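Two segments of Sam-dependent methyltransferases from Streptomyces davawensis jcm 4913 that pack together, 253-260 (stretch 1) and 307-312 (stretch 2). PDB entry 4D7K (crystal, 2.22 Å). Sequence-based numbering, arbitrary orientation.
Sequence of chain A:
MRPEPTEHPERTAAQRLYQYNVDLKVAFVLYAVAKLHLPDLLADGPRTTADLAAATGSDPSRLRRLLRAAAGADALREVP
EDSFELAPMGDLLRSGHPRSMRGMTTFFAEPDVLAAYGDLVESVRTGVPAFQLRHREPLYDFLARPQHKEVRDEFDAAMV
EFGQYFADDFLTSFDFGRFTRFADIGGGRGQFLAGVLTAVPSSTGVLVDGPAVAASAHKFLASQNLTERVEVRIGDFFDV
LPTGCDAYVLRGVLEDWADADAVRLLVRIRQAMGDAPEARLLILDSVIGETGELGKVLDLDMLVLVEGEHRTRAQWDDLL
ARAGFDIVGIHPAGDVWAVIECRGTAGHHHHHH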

# COMPACT_ATOMS: atom_id res chain seq x y z
N VAL A 253 -18.61 -20.57 0.02
CA VAL A 253 -18.51 -21.96 -0.42
C VAL A 253 -18.71 -22.08 -1.93
O VAL A 253 -17.88 -22.66 -2.63
CB VAL A 253 -19.54 -22.84 0.31
CG1 VAL A 253 -19.48 -24.27 -0.22
CG2 VAL A 253 -19.31 -22.81 1.81
N LEU A 254 -19.82 -21.53 -2.41
CA LEU A 254 -20.21 -21.67 -3.81
C LEU A 254 -19.41 -20.75 -4.73
O LEU A 254 -19.65 -20.71 -5.93
CB LEU A 254 -21.70 -21.40 -3.96
CG LEU A 254 -22.58 -22.10 -2.92
CD1 LEU A 254 -24.03 -21.69 -3.08
CD2 LEU A 254 -22.42 -23.61 -3.04
N GLU A 255 -18.47 -20.02 -4.15
CA GLU A 255 -17.64 -19.08 -4.91
C GLU A 255 -16.76 -19.79 -5.94
O GLU A 255 -16.51 -19.25 -7.01
CB GLU A 255 -16.78 -18.26 -3.95
CG GLU A 255 -17.57 -17.31 -3.07
CD GLU A 255 -16.75 -16.78 -1.91
OE1 GLU A 255 -15.75 -17.42 -1.55
OE2 GLU A 255 -17.12 -15.72 -1.36
N ASP A 256 -16.31 -20.99 -5.61
CA ASP A 256 -15.43 -21.74 -6.51
C ASP A 256 -16.08 -23.03 -7.01
O ASP A 256 -15.44 -23.82 -7.71
CB ASP A 256 -14.10 -22.04 -5.82
CG ASP A 256 -14.28 -22.75 -4.49
OD1 ASP A 256 -15.36 -22.60 -3.88
OD2 ASP A 256 -13.34 -23.44 -4.05
N TRP A 257 -17.34 -23.25 -6.65
CA TRP A 257 -18.09 -24.39 -7.17
C TRP A 257 -18.68 -24.05 -8.53
O TRP A 257 -19.10 -22.92 -8.78
CB TRP A 257 -19.21 -24.80 -6.21
CG TRP A 257 -18.76 -25.65 -5.06
CD1 TRP A 257 -17.62 -25.49 -4.32
CD2 TRP A 257 -19.43 -26.79 -4.52
NE1 TRP A 257 -17.55 -26.46 -3.35
CE2 TRP A 257 -18.65 -27.27 -3.45
CE3 TRP A 257 -20.62 -27.45 -4.83
CZ2 TRP A 257 -19.02 -28.39 -2.70
CZ3 TRP A 257 -20.98 -28.56 -4.08
CH2 TRP A 257 -20.19 -29.01 -3.03
N ALA A 258 -18.71 -25.04 -9.42
CA ALA A 258 -19.32 -24.86 -10.73
C ALA A 258 -20.84 -24.76 -10.58
O ALA A 258 -21.38 -25.07 -9.52
CB ALA A 258 -18.95 -26.00 -11.66
N ASP A 259 -21.51 -24.33 -11.64
CA ASP A 259 -22.97 -24.23 -11.63
C ASP A 259 -23.61 -25.59 -11.40
O ASP A 259 -24.45 -25.75 -10.51
CB ASP A 259 -23.49 -23.61 -12.93
CG ASP A 259 -23.24 -22.12 -13.01
OD1 ASP A 259 -23.01 -21.50 -11.95
OD2 ASP A 259 -23.27 -21.57 -14.13
N ALA A 260 -23.21 -26.56 -12.21
CA ALA A 260 -23.74 -27.92 -12.13
C ALA A 260 -23.53 -28.53 -10.75
O ALA A 260 -24.37 -29.28 -10.25
CB ALA A 260 -23.12 -28.80 -13.20
N GLU A 307 -9.62 -18.52 -8.85
CA GLU A 307 -10.30 -18.58 -10.14
C GLU A 307 -11.80 -18.31 -9.99
O GLU A 307 -12.47 -17.95 -10.95
CB GLU A 307 -10.05 -19.94 -10.79
CG GLU A 307 -10.38 -20.00 -12.27
CD GLU A 307 -11.78 -20.53 -12.53
OE1 GLU A 307 -12.44 -20.96 -11.57
OE2 GLU A 307 -12.21 -20.51 -13.70
N GLY A 308 -12.30 -18.49 -8.77
CA GLY A 308 -13.71 -18.29 -8.49
C GLY A 308 -14.14 -16.83 -8.58
O GLY A 308 -13.30 -15.92 -8.57
N GLU A 309 -15.45 -16.61 -8.66
CA GLU A 309 -15.99 -15.27 -8.85
C GLU A 309 -17.28 -15.06 -8.05
O GLU A 309 -18.03 -16.01 -7.79
CB GLU A 309 -16.24 -15.03 -10.34
CG GLU A 309 -16.44 -13.57 -10.72
CD GLU A 309 -16.64 -13.39 -12.22
OE1 GLU A 309 -16.83 -14.41 -12.92
OE2 GLU A 309 -16.60 -12.24 -12.69
N HIS A 310 -17.53 -13.82 -7.64
CA HIS A 310 -18.78 -13.47 -6.99
C HIS A 310 -19.89 -13.43 -8.02
O HIS A 310 -19.63 -13.22 -9.21
CB HIS A 310 -18.68 -12.12 -6.28
CG HIS A 310 -17.68 -12.10 -5.16
ND1 HIS A 310 -17.77 -12.93 -4.07
CD2 HIS A 310 -16.58 -11.33 -4.96
CE1 HIS A 310 -16.76 -12.69 -3.25
NE2 HIS A 310 -16.03 -11.72 -3.77
N ARG A 311 -21.13 -13.64 -7.58
CA ARG A 311 -22.25 -13.68 -8.51
C ARG A 311 -23.17 -12.46 -8.38
O ARG A 311 -23.30 -11.88 -7.30
CB ARG A 311 -23.06 -14.97 -8.30
CG ARG A 311 -22.38 -16.24 -8.79
CD ARG A 311 -23.26 -17.46 -8.54
NE ARG A 311 -22.75 -18.69 -9.15
CZ ARG A 311 -21.98 -19.57 -8.53
NH1 ARG A 311 -21.60 -19.37 -7.28
NH2 ARG A 311 -21.57 -20.66 -9.17
N THR A 312 -23.78 -12.08 -9.49
CA THR A 312 -24.80 -11.03 -9.48
C THR A 312 -26.09 -11.61 -8.94
O THR A 312 -26.19 -12.82 -8.74
CB THR A 312 -25.06 -10.44 -10.87
OG1 THR A 312 -25.64 -11.45 -11.71
CG2 THR A 312 -23.78 -9.93 -11.50

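A long side chain can bridge to several groups of a neighbouring stretch when its aliphatic part is extended, and Arg311 offers a compact example. Its CA-to-CB bond points toward the opposing segment; from there chi1 is m (-72°), while chi2 and chi3 are both t, so the aliphatic portion runs out almost straight. The turn at chi4 (94°) then sets the plane of the guanidinium, and its partners lie at the edge of the group, near that plane, where its N-H bonds point. NH1 donates a short, nearly straight hydrogen bond to Leu254 O (2.7 Å, 160°). NH2 serves two acceptors: a salt bridge to Asp259 OD1, with NH2 to OD1 at 3.2 Å and a well-aligned hydrogen, and a weak hydrogen bond to Trp257 O, 3.4 Å from NH2. One cation thus gathers two carbonyls from the loop and a carboxylate from the start of the following helix.

Asp259 meets it through its m rotamer (-74°): the CA-to-CB bond points sideways, yet the carboxylate end comes nearer to Arg311. The CA-to-CB bond of Trp257, by contrast, points away, and the residue contributes its carbonyl.

Farther along, the backbones themselves come close. Glu309 N donates to Glu255 O over 3.3 Å, at a rather bent 137°, and Gly308 CA lies 3.3 Å from the same Glu255 O. Gly308 has no side chain, and a CB in its ideal position would sit 2.5 Å from that oxygen, a clash; the close approach depends on its absence.

Glu255, with chi1 m and chi2 t, extends its carboxylate to the edge of the His310 ring, placing OE2 3.6 Å from CE1. The CA-to-CB bond of His310 points away from the other segment, but with chi1 m and chi2 at -60° its ring end comes nearer, making a contact without a hydrogen bond.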